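Local atomic coordinates of tungsten-containing formylmethanofuran dehydrogenase 2 subunit C (Methanothermobacter wolfeii, PDB entry 5T5I), a protein that probably serves as a beta-helical subunit of the tungsten formylmethanofuran dehydrogenase complex, which probably reduces carbon dioxide and fixes it on methanofuran as a formyl group. Residues G111-W116 with I126-D131; H155-N160 with K174-I179; K170-G175 with L189-G194. All coordinates share one frame; numbering follows the deposited sequence.

Interaction 1 (G111-W116 with I126-D131); sequences GNAGSW and IEILGD
The amide oxygen of Asn-112 meets the backbone N of Asp-131 on the next turn, with Asp-131 CB beside it. Asn-112 OD1 accepts from Asp-131 N at 2.8 Å in a nearly straight bond (170° at the hydrogen), the donor tilted 18° from the amide's carbonyl plane. Chi1 of Asn-112 (-51°) puts CG beside its own backbone N, and OD1 beyond it makes the bond. Further along 111-116, the Trp-116 ring carries Ser-115 CB over one face, toward the rim, and meets the rings of Tyr-97 and Tyr-135 with nearly parallel planes.

Backbone bonds flank the amide. Ala-113 N donates to Asp-131 O at 3.0 Å, and Gly-130 N to Gly-111 O at 3.0 Å. Glycine suits position 130 because a CB would run into both Asn-112 OD1 and Gly-111 O. On the buried side, the small Ala-113 CB rests on Ile-128 CD1 at 3.8 Å. An alanine in place of Asn-112 would probably leave Asp-131 N without its acceptor and loosen the link between turns. Asn-93 OD1 accepts from Asn-112 N, and Asp-131 OD1 from Asn-157 N, so the pair belongs to a row of Asn and Asp side chains, each bonded to the next backbone, at a turn of a parallel beta-helix.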
loop_
_atom_site.group_PDB
_atom_site.type_symbol
_atom_site.label_atom_id
_atom_site.label_comp_id
_atom_site.label_asym_id
_atom_site.label_seq_id
_atom_site.Cartn_x
_atom_site.Cartn_y
_atom_site.Cartn_z
ATOM N N GLY C 111 -12.350 25.505 39.713
ATOM C CA GLY C 111 -11.180 25.235 38.888
ATOM C C GLY C 111 -11.115 23.787 38.452
ATOM O O GLY C 111 -12.148 23.168 38.179
ATOM N N ASN C 112 -9.897 23.228 38.413
ATOM C CA ASN C 112 -9.656 21.834 38.032
ATOM C C ASN C 112 -9.620 20.903 39.249
ATOM O O ASN C 112 -9.435 21.355 40.379
ATOM C CB ASN C 112 -8.335 21.704 37.266
ATOM C CG ASN C 112 -8.214 22.664 36.112
ATOM O OD1 ASN C 112 -9.135 22.796 35.299
ATOM N ND2 ASN C 112 -7.110 23.400 36.043
ATOM N N ALA C 113 -9.794 19.591 39.000
ATOM C CA ALA C 113 -9.718 18.545 40.025
ATOM C C ALA C 113 -8.730 17.463 39.591
ATOM O O ALA C 113 -8.615 17.165 38.404
ATOM C CB ALA C 113 -11.084 17.917 40.255
ATOM N N GLY C 114 -8.051 16.869 40.559
ATOM C CA GLY C 114 -7.105 15.787 40.316
ATOM C C GLY C 114 -7.812 14.475 40.062
ATOM O O GLY C 114 -9.048 14.431 39.963
ATOM N N SER C 115 -7.034 13.387 39.986
ATOM C CA SER C 115 -7.590 12.059 39.756
ATOM C C SER C 115 -8.441 11.576 40.929
ATOM O O SER C 115 -8.298 12.063 42.051
ATOM C CB SER C 115 -6.476 11.049 39.471
ATOM O OG SER C 115 -5.766 11.440 38.312
ATOM N N TRP C 116 -9.358 10.642 40.645
ATOM C CA TRP C 116 -10.257 10.012 41.634
ATOM C C TRP C 116 -11.323 10.963 42.209
ATOM O O TRP C 116 -11.811 10.754 43.318
ATOM C CB TRP C 116 -9.471 9.300 42.748
ATOM C CG TRP C 116 -8.699 8.132 42.221
ATOM C CD1 TRP C 116 -9.215 6.968 41.730
ATOM C CD2 TRP C 116 -7.281 8.045 42.053
ATOM N NE1 TRP C 116 -8.207 6.172 41.241
ATOM C CE2 TRP C 116 -7.006 6.802 41.439
ATOM C CE3 TRP C 116 -6.210 8.893 42.367
ATOM C CZ2 TRP C 116 -5.698 6.382 41.141
ATOM C CZ3 TRP C 116 -4.921 8.492 42.036
ATOM C CH2 TRP C 116 -4.676 7.249 41.443
ATOM N N ILE C 126 -21.401 16.280 42.431
ATOM C CA ILE C 126 -20.085 16.900 42.269
ATOM C C ILE C 126 -20.153 17.653 40.952
ATOM O O ILE C 126 -20.571 17.079 39.943
ATOM C CB ILE C 126 -18.920 15.878 42.251
ATOM C CG1 ILE C 126 -18.825 15.152 43.614
ATOM C CG2 ILE C 126 -17.572 16.578 41.910
ATOM C CD1 ILE C 126 -17.882 13.967 43.640
ATOM N N GLU C 127 -19.737 18.919 40.947
ATOM C CA GLU C 127 -19.711 19.738 39.736
ATOM C C GLU C 127 -18.329 20.381 39.629
ATOM O O GLU C 127 -17.927 21.092 40.541
ATOM C CB GLU C 127 -20.820 20.804 39.761
ATOM C CG GLU C 127 -20.952 21.528 38.437
ATOM C CD GLU C 127 -22.267 22.256 38.233
ATOM O OE1 GLU C 127 -22.874 22.702 39.233
ATOM O OE2 GLU C 127 -22.688 22.382 37.062
ATOM N N ILE C 128 -17.575 20.070 38.557
ATOM C CA ILE C 128 -16.220 20.596 38.331
ATOM C C ILE C 128 -16.311 21.509 37.117
ATOM O O ILE C 128 -16.640 21.032 36.033
ATOM C CB ILE C 128 -15.206 19.434 38.150
ATOM C CG1 ILE C 128 -15.108 18.594 39.457
ATOM C CG2 ILE C 128 -13.813 19.949 37.753
ATOM C CD1 ILE C 128 -14.665 17.165 39.265
ATOM N N LEU C 129 -16.078 22.817 37.299
ATOM C CA LEU C 129 -16.199 23.779 36.192
ATOM C C LEU C 129 -14.984 23.762 35.242
ATOM O O LEU C 129 -15.127 24.158 34.079
ATOM C CB LEU C 129 -16.510 25.203 36.683
ATOM C CG LEU C 129 -17.680 25.364 37.670
ATOM C CD1 LEU C 129 -17.926 26.829 37.988
ATOM C CD2 LEU C 129 -18.967 24.751 37.128
ATOM N N GLY C 130 -13.836 23.281 35.721
ATOM C CA GLY C 130 -12.633 23.114 34.913
ATOM C C GLY C 130 -12.503 21.694 34.392
ATOM O O GLY C 130 -13.510 21.032 34.094
ATOM N N ASP C 131 -11.260 21.210 34.292
ATOM C CA ASP C 131 -10.943 19.856 33.834
ATOM C C ASP C 131 -10.818 18.886 35.029
ATOM O O ASP C 131 -10.592 19.325 36.155
ATOM C CB ASP C 131 -9.595 19.840 33.074
ATOM C CG ASP C 131 -9.526 20.734 31.858
ATOM O OD1 ASP C 131 -10.557 20.865 31.153
ATOM O OD2 ASP C 131 -8.430 21.253 31.573
#

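Interaction 2 (H155-N160 with K174-I179); sequences HGNADN and KGDVNI
Asn-160 and Asn-178 lie side by side, their amide planes only 8° apart, and this end of the contact is closely knit. Asn-160 OD1 takes Asn-178 ND2 at 2.8 Å in its carbonyl plane, on a lone pair, and Ile-179 N at 3.2 Å from above that plane. Asn-178 CG is anti to the backbone N (chi1 -168°), with ND2 beyond it as the donor. Asn-178 N also donates to Asp-159 O at 3.1 Å, and water 1 bridges Asp-159 O and Ile-179 O, donating to both. Ile-179 CG1 packs against the Asn-160 carboxamide, 3.4 Å from Asn-160 OD1, while Asp-93 of the FwdD subunit touches Asn-160 from another chain.

In the middle, Asn-157 OD1 accepts from Asp-176 N at 2.8 Å, and Ala-158 N donates to Asp-176 O. Asp-176 OD1 accepts from Asn-195 N, continuing the Asn/Asp row at the turns of the parallel beta-helix. Gly-175 fits here because a CB would collide with Asn-157 OD1 and Gly-156 O. On the buried side, Ala-158 CB and Val-177 CG1 meet less intimately, at 4.3 Å.

The other end is looser and partly open to solvent. Lys-174 lays its CD over one face of the His-155 ring, 4.0 Å from the ring centre, a CH-pi contact in which the two side chains run the same way; His-155 NE2 is held by Glu-127 OE2.

Two N-H groups thus share one amide oxygen, which fixes the turn of the Asn-160 carboxamide, whereas the Lys-174 and His-155 pair relies on weaker dispersion; Glu-127 would probably favour a proton on NE2, while the nearby ammonium would work against a full positive charge on the ring.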
loop_
_atom_site.group_PDB
_atom_site.type_symbol
_atom_site.label_atom_id
_atom_site.label_comp_id
_atom_site.label_asym_id
_atom_site.label_seq_id
_atom_site.Cartn_x
_atom_site.Cartn_y
_atom_site.Cartn_z
ATOM N N HIS C 155 -17.275 20.200 33.432
ATOM C CA HIS C 155 -17.537 21.139 32.326
ATOM C C HIS C 155 -16.406 21.182 31.297
ATOM O O HIS C 155 -16.668 21.482 30.139
ATOM C CB HIS C 155 -17.875 22.539 32.841
ATOM C CG HIS C 155 -19.198 22.605 33.536
ATOM N ND1 HIS C 155 -20.201 23.427 33.084
ATOM C CD2 HIS C 155 -19.663 21.901 34.597
ATOM C CE1 HIS C 155 -21.219 23.249 33.906
ATOM N NE2 HIS C 155 -20.951 22.316 34.812
ATOM N N GLY C 156 -15.185 20.855 31.721
ATOM C CA GLY C 156 -14.025 20.789 30.840
ATOM C C GLY C 156 -13.796 19.369 30.352
ATOM O O GLY C 156 -14.747 18.603 30.170
ATOM N N ASN C 157 -12.530 18.999 30.192
ATOM C CA ASN C 157 -12.103 17.661 29.760
ATOM C C ASN C 157 -11.760 16.759 30.932
ATOM O O ASN C 157 -11.523 17.240 32.040
ATOM C CB ASN C 157 -10.855 17.775 28.869
ATOM C CG ASN C 157 -11.061 18.674 27.675
ATOM O OD1 ASN C 157 -12.106 18.633 27.013
ATOM N ND2 ASN C 157 -10.101 19.531 27.385
ATOM N N ALA C 158 -11.707 15.439 30.678
ATOM C CA ALA C 158 -11.255 14.434 31.651
ATOM C C ALA C 158 -10.304 13.473 30.933
ATOM O O ALA C 158 -10.187 13.535 29.706
ATOM C CB ALA C 158 -12.418 13.699 32.297
ATOM N N ASP C 159 -9.580 12.649 31.673
ATOM C CA ASP C 159 -8.541 11.792 31.074
ATOM C C ASP C 159 -8.964 10.321 30.891
ATOM O O ASP C 159 -9.869 10.072 30.091
ATOM C CB ASP C 159 -7.243 11.950 31.873
ATOM C CG ASP C 159 -6.705 13.376 31.903
ATOM O OD1 ASP C 159 -6.915 14.115 30.912
ATOM O OD2 ASP C 159 -6.056 13.746 32.907
ATOM N N ASN C 160 -8.284 9.343 31.535
ATOM C CA ASN C 160 -8.563 7.926 31.321
ATOM C C ASN C 160 -9.455 7.296 32.352
ATOM O O ASN C 160 -9.477 7.709 33.509
ATOM C CB ASN C 160 -7.261 7.115 31.315
ATOM C CG ASN C 160 -6.344 7.346 30.145
ATOM O OD1 ASN C 160 -6.627 8.110 29.229
ATOM N ND2 ASN C 160 -5.262 6.601 30.107
ATOM N N LYS C 174 -18.629 17.374 29.683
ATOM C CA LYS C 174 -19.042 18.320 28.640
ATOM C C LYS C 174 -17.952 18.516 27.560
ATOM O O LYS C 174 -18.273 18.866 26.432
ATOM C CB LYS C 174 -19.511 19.633 29.246
ATOM C CG LYS C 174 -20.716 19.442 30.178
ATOM C CD LYS C 174 -21.333 20.789 30.655
ATOM C CE LYS C 174 -22.849 20.923 30.721
ATOM N NZ LYS C 174 -23.632 19.649 30.638
ATOM N N GLY C 175 -16.692 18.255 27.910
ATOM C CA GLY C 175 -15.570 18.298 26.984
ATOM C C GLY C 175 -15.213 16.922 26.434
ATOM O O GLY C 175 -16.076 16.050 26.265
ATOM N N ASP C 176 -13.923 16.721 26.171
ATOM C CA ASP C 176 -13.382 15.472 25.632
ATOM C C ASP C 176 -12.818 14.562 26.724
ATOM O O ASP C 176 -12.484 15.020 27.816
ATOM C CB ASP C 176 -12.239 15.799 24.656
ATOM C CG ASP C 176 -12.622 16.779 23.568
ATOM O OD1 ASP C 176 -13.755 16.677 23.054
ATOM O OD2 ASP C 176 -11.801 17.671 23.256
ATOM N N VAL C 177 -12.673 13.273 26.397
ATOM C CA VAL C 177 -11.993 12.282 27.235
ATOM C C VAL C 177 -10.871 11.644 26.412
ATOM O O VAL C 177 -10.880 11.706 25.176
ATOM C CB VAL C 177 -12.893 11.205 27.892
ATOM C CG1 VAL C 177 -13.969 11.832 28.769
ATOM C CG2 VAL C 177 -13.505 10.282 26.857
ATOM N N ASN C 178 -9.937 10.984 27.093
ATOM C CA ASN C 178 -8.838 10.315 26.420
ATOM C C ASN C 178 -9.209 8.857 26.103
ATOM O O ASN C 178 -10.001 8.656 25.182
ATOM C CB ASN C 178 -7.530 10.491 27.198
ATOM C CG ASN C 178 -6.327 10.056 26.398
ATOM O OD1 ASN C 178 -6.148 10.490 25.281
ATOM N ND2 ASN C 178 -5.455 9.241 26.949
ATOM N N ILE C 179 -8.701 7.842 26.839
ATOM C CA ILE C 179 -9.024 6.457 26.492
ATOM C C ILE C 179 -9.742 5.708 27.607
ATOM O O ILE C 179 -9.680 6.081 28.769
ATOM C CB ILE C 179 -7.776 5.678 26.004
ATOM C CG1 ILE C 179 -6.727 5.489 27.136
ATOM C CG2 ILE C 179 -7.168 6.357 24.781
ATOM C CD1 ILE C 179 -5.620 4.475 26.801
HETATM O O HOH W 1 -11.833 8.060 30.018
#

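Interaction 3 (K170-G175 with L189-G194); sequences KIIIKG and LIIIEG
Neighbouring rungs of a parallel beta-helix meet here: strand 170-173 runs beside strand 189-192, the axes 4.8 Å apart and their directions within 5°. Each residue faces its counterpart, Lys-170 with Leu-189 through Ile-173 with Ile-192. The parallel pairing is carried by Ile-171 N to Leu-189 O, Ile-191 N to Ile-171 O, Ile-173 N to Ile-191 O, and Glu-193 N to Ile-173 O, the last 2.8 Å long and nearly straight (176°).

Isoleucine sits beside isoleucine in three pairs, Ile-171 with Ile-190, Ile-172 with Ile-191 and Ile-173 with Ile-192. Ile-171, Ile-173, Ile-190 and Ile-192 are all buried on one face, where beta-branched residues favour the extended backbone and pack into the buried side of the coil; Ile-171 CB lies 4.3 Å from Ile-190 CG1. On the other face Ile-172 CG1 meets Ile-191 CB, and the Lys-170 chain runs beside Leu-189, CD to CD2 at 3.9 Å, before its ammonium pairs with Glu-236.

At the turn the extended chain of Glu-193 lies alongside Lys-174, and Glu-193 OE2 forms a weak salt bridge with Lys-174 NZ at 3.4 Å. Glu-193 OE1 takes a hydrogen bond from water 2 at 2.7 Å, and the same water donates to Lys-174 O. A weak bond from Gly-194 N to Gly-175 O closes this end.

Strand 151-154 hydrogen-bonds to the far edge of 170-173, and strand 208-211 follows beyond 189-192. Strand 236-239 packs on the Ile-172, Leu-189 and Ile-191 face through Glu-236, while Ile-162 touches Ile-173 and Ile-190 on the other.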
loop_
_atom_site.group_PDB
_atom_site.type_symbol
_atom_site.label_atom_id
_atom_site.label_comp_id
_atom_site.label_asym_id
_atom_site.label_seq_id
_atom_site.Cartn_x
_atom_site.Cartn_y
_atom_site.Cartn_z
ATOM N N LYS C 170 -24.484 8.595 37.571
ATOM C CA LYS C 170 -24.361 9.271 36.280
ATOM C C LYS C 170 -23.119 10.151 36.203
ATOM O O LYS C 170 -22.838 10.899 37.138
ATOM C CB LYS C 170 -25.612 10.129 36.071
ATOM C CG LYS C 170 -25.697 10.820 34.727
ATOM C CD LYS C 170 -27.117 11.265 34.400
ATOM C CE LYS C 170 -27.665 12.332 35.326
ATOM N NZ LYS C 170 -29.082 12.665 35.023
ATOM N N ILE C 171 -22.407 10.094 35.070
ATOM C CA ILE C 171 -21.231 10.933 34.822
ATOM C C ILE C 171 -21.451 11.681 33.505
ATOM O O ILE C 171 -21.707 11.052 32.474
ATOM C CB ILE C 171 -19.915 10.126 34.788
ATOM C CG1 ILE C 171 -19.648 9.433 36.143
ATOM C CG2 ILE C 171 -18.721 11.043 34.396
ATOM C CD1 ILE C 171 -18.528 8.369 36.114
ATOM N N ILE C 172 -21.306 13.008 33.531
ATOM C CA ILE C 172 -21.424 13.841 32.335
ATOM C C ILE C 172 -20.099 14.591 32.132
ATOM O O ILE C 172 -19.676 15.321 33.029
ATOM C CB ILE C 172 -22.626 14.821 32.426
ATOM C CG1 ILE C 172 -23.962 14.046 32.548
ATOM C CG2 ILE C 172 -22.654 15.762 31.206
ATOM C CD1 ILE C 172 -25.154 14.891 32.938
ATOM N N ILE C 173 -19.443 14.401 30.980
ATOM C CA ILE C 173 -18.228 15.147 30.611
ATOM C C ILE C 173 -18.656 16.061 29.471
ATOM O O ILE C 173 -19.031 15.565 28.402
ATOM C CB ILE C 173 -17.041 14.230 30.175
ATOM C CG1 ILE C 173 -16.795 13.078 31.163
ATOM C CG2 ILE C 173 -15.750 15.054 29.954
ATOM C CD1 ILE C 173 -16.502 13.454 32.609
ATOM N N LYS C 174 -18.629 17.374 29.683
ATOM C CA LYS C 174 -19.042 18.320 28.640
ATOM C C LYS C 174 -17.952 18.516 27.560
ATOM O O LYS C 174 -18.273 18.866 26.432
ATOM C CB LYS C 174 -19.511 19.633 29.246
ATOM C CG LYS C 174 -20.716 19.442 30.178
ATOM C CD LYS C 174 -21.333 20.789 30.655
ATOM C CE LYS C 174 -22.849 20.923 30.721
ATOM N NZ LYS C 174 -23.632 19.649 30.638
ATOM N N GLY C 175 -16.692 18.255 27.910
ATOM C CA GLY C 175 -15.570 18.298 26.984
ATOM C C GLY C 175 -15.213 16.922 26.434
ATOM O O GLY C 175 -16.076 16.050 26.265
ATOM N N LEU C 189 -24.900 5.459 33.783
ATOM C CA LEU C 189 -24.950 6.221 32.537
ATOM C C LEU C 189 -23.752 7.167 32.457
ATOM O O LEU C 189 -23.492 7.908 33.399
ATOM C CB LEU C 189 -26.288 7.003 32.442
ATOM C CG LEU C 189 -26.423 8.043 31.328
ATOM C CD1 LEU C 189 -26.311 7.410 29.946
ATOM C CD2 LEU C 189 -27.755 8.811 31.457
ATOM N N ILE C 190 -23.017 7.118 31.344
ATOM C CA ILE C 190 -21.913 8.034 31.062
ATOM C C ILE C 190 -22.285 8.785 29.783
ATOM O O ILE C 190 -22.538 8.152 28.752
ATOM C CB ILE C 190 -20.550 7.327 30.907
ATOM C CG1 ILE C 190 -20.139 6.641 32.229
ATOM C CG2 ILE C 190 -19.447 8.330 30.472
ATOM C CD1 ILE C 190 -19.010 5.616 32.070
ATOM N N ILE C 191 -22.299 10.126 29.839
ATOM C CA ILE C 191 -22.538 10.961 28.655
ATOM C C ILE C 191 -21.255 11.775 28.395
ATOM O O ILE C 191 -20.837 12.541 29.250
ATOM C CB ILE C 191 -23.770 11.896 28.786
ATOM C CG1 ILE C 191 -25.072 11.083 28.997
ATOM C CG2 ILE C 191 -23.874 12.796 27.523
ATOM C CD1 ILE C 191 -26.303 11.922 29.360
ATOM N N ILE C 192 -20.668 11.634 27.209
ATOM C CA ILE C 192 -19.492 12.411 26.781
ATOM C C ILE C 192 -19.974 13.338 25.649
ATOM O O ILE C 192 -20.340 12.869 24.567
ATOM C CB ILE C 192 -18.318 11.475 26.373
ATOM C CG1 ILE C 192 -17.857 10.612 27.594
ATOM C CG2 ILE C 192 -17.127 12.287 25.814
ATOM C CD1 ILE C 192 -17.273 9.298 27.227
ATOM N N GLU C 193 -20.030 14.647 25.908
ATOM C CA GLU C 193 -20.532 15.595 24.916
ATOM C C GLU C 193 -19.500 15.897 23.825
ATOM O O GLU C 193 -19.874 16.282 22.726
ATOM C CB GLU C 193 -21.073 16.867 25.578
ATOM C CG GLU C 193 -22.176 16.567 26.585
ATOM C CD GLU C 193 -22.878 17.765 27.200
ATOM O OE1 GLU C 193 -22.410 18.909 26.999
ATOM O OE2 GLU C 193 -23.869 17.552 27.932
ATOM N N GLY C 194 -18.226 15.692 24.140
ATOM C CA GLY C 194 -17.125 15.867 23.214
ATOM C C GLY C 194 -16.656 14.557 22.611
ATOM O O GLY C 194 -17.447 13.636 22.399
HETATM O O HOH W 2 -20.677 20.343 25.466
#

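In the fold
From the N terminus, interaction 1 closes the coil that runs from the loop after strand 106-109 through strand 125-128 to the turn after it, before interaction 2 opens. Interaction 2 joins the turn after strand 151-154 to the turn after strand 170-173, and interaction 3 begins on the latter stretch, so the two overlap through Lys-174 and Gly-175 rather than nest. Interactions 1 and 2 meet at Ile-128 O with His-155 N. Interactions 2 and 3 pack through Val-177 against Ile-192 and Ala-158 against Ile-173. Interactions 1 and 3 do not touch, their nearest atoms being about 7 Å apart. The three tie successive coils of the beta-helix, two at its turns and one mainly along its strands.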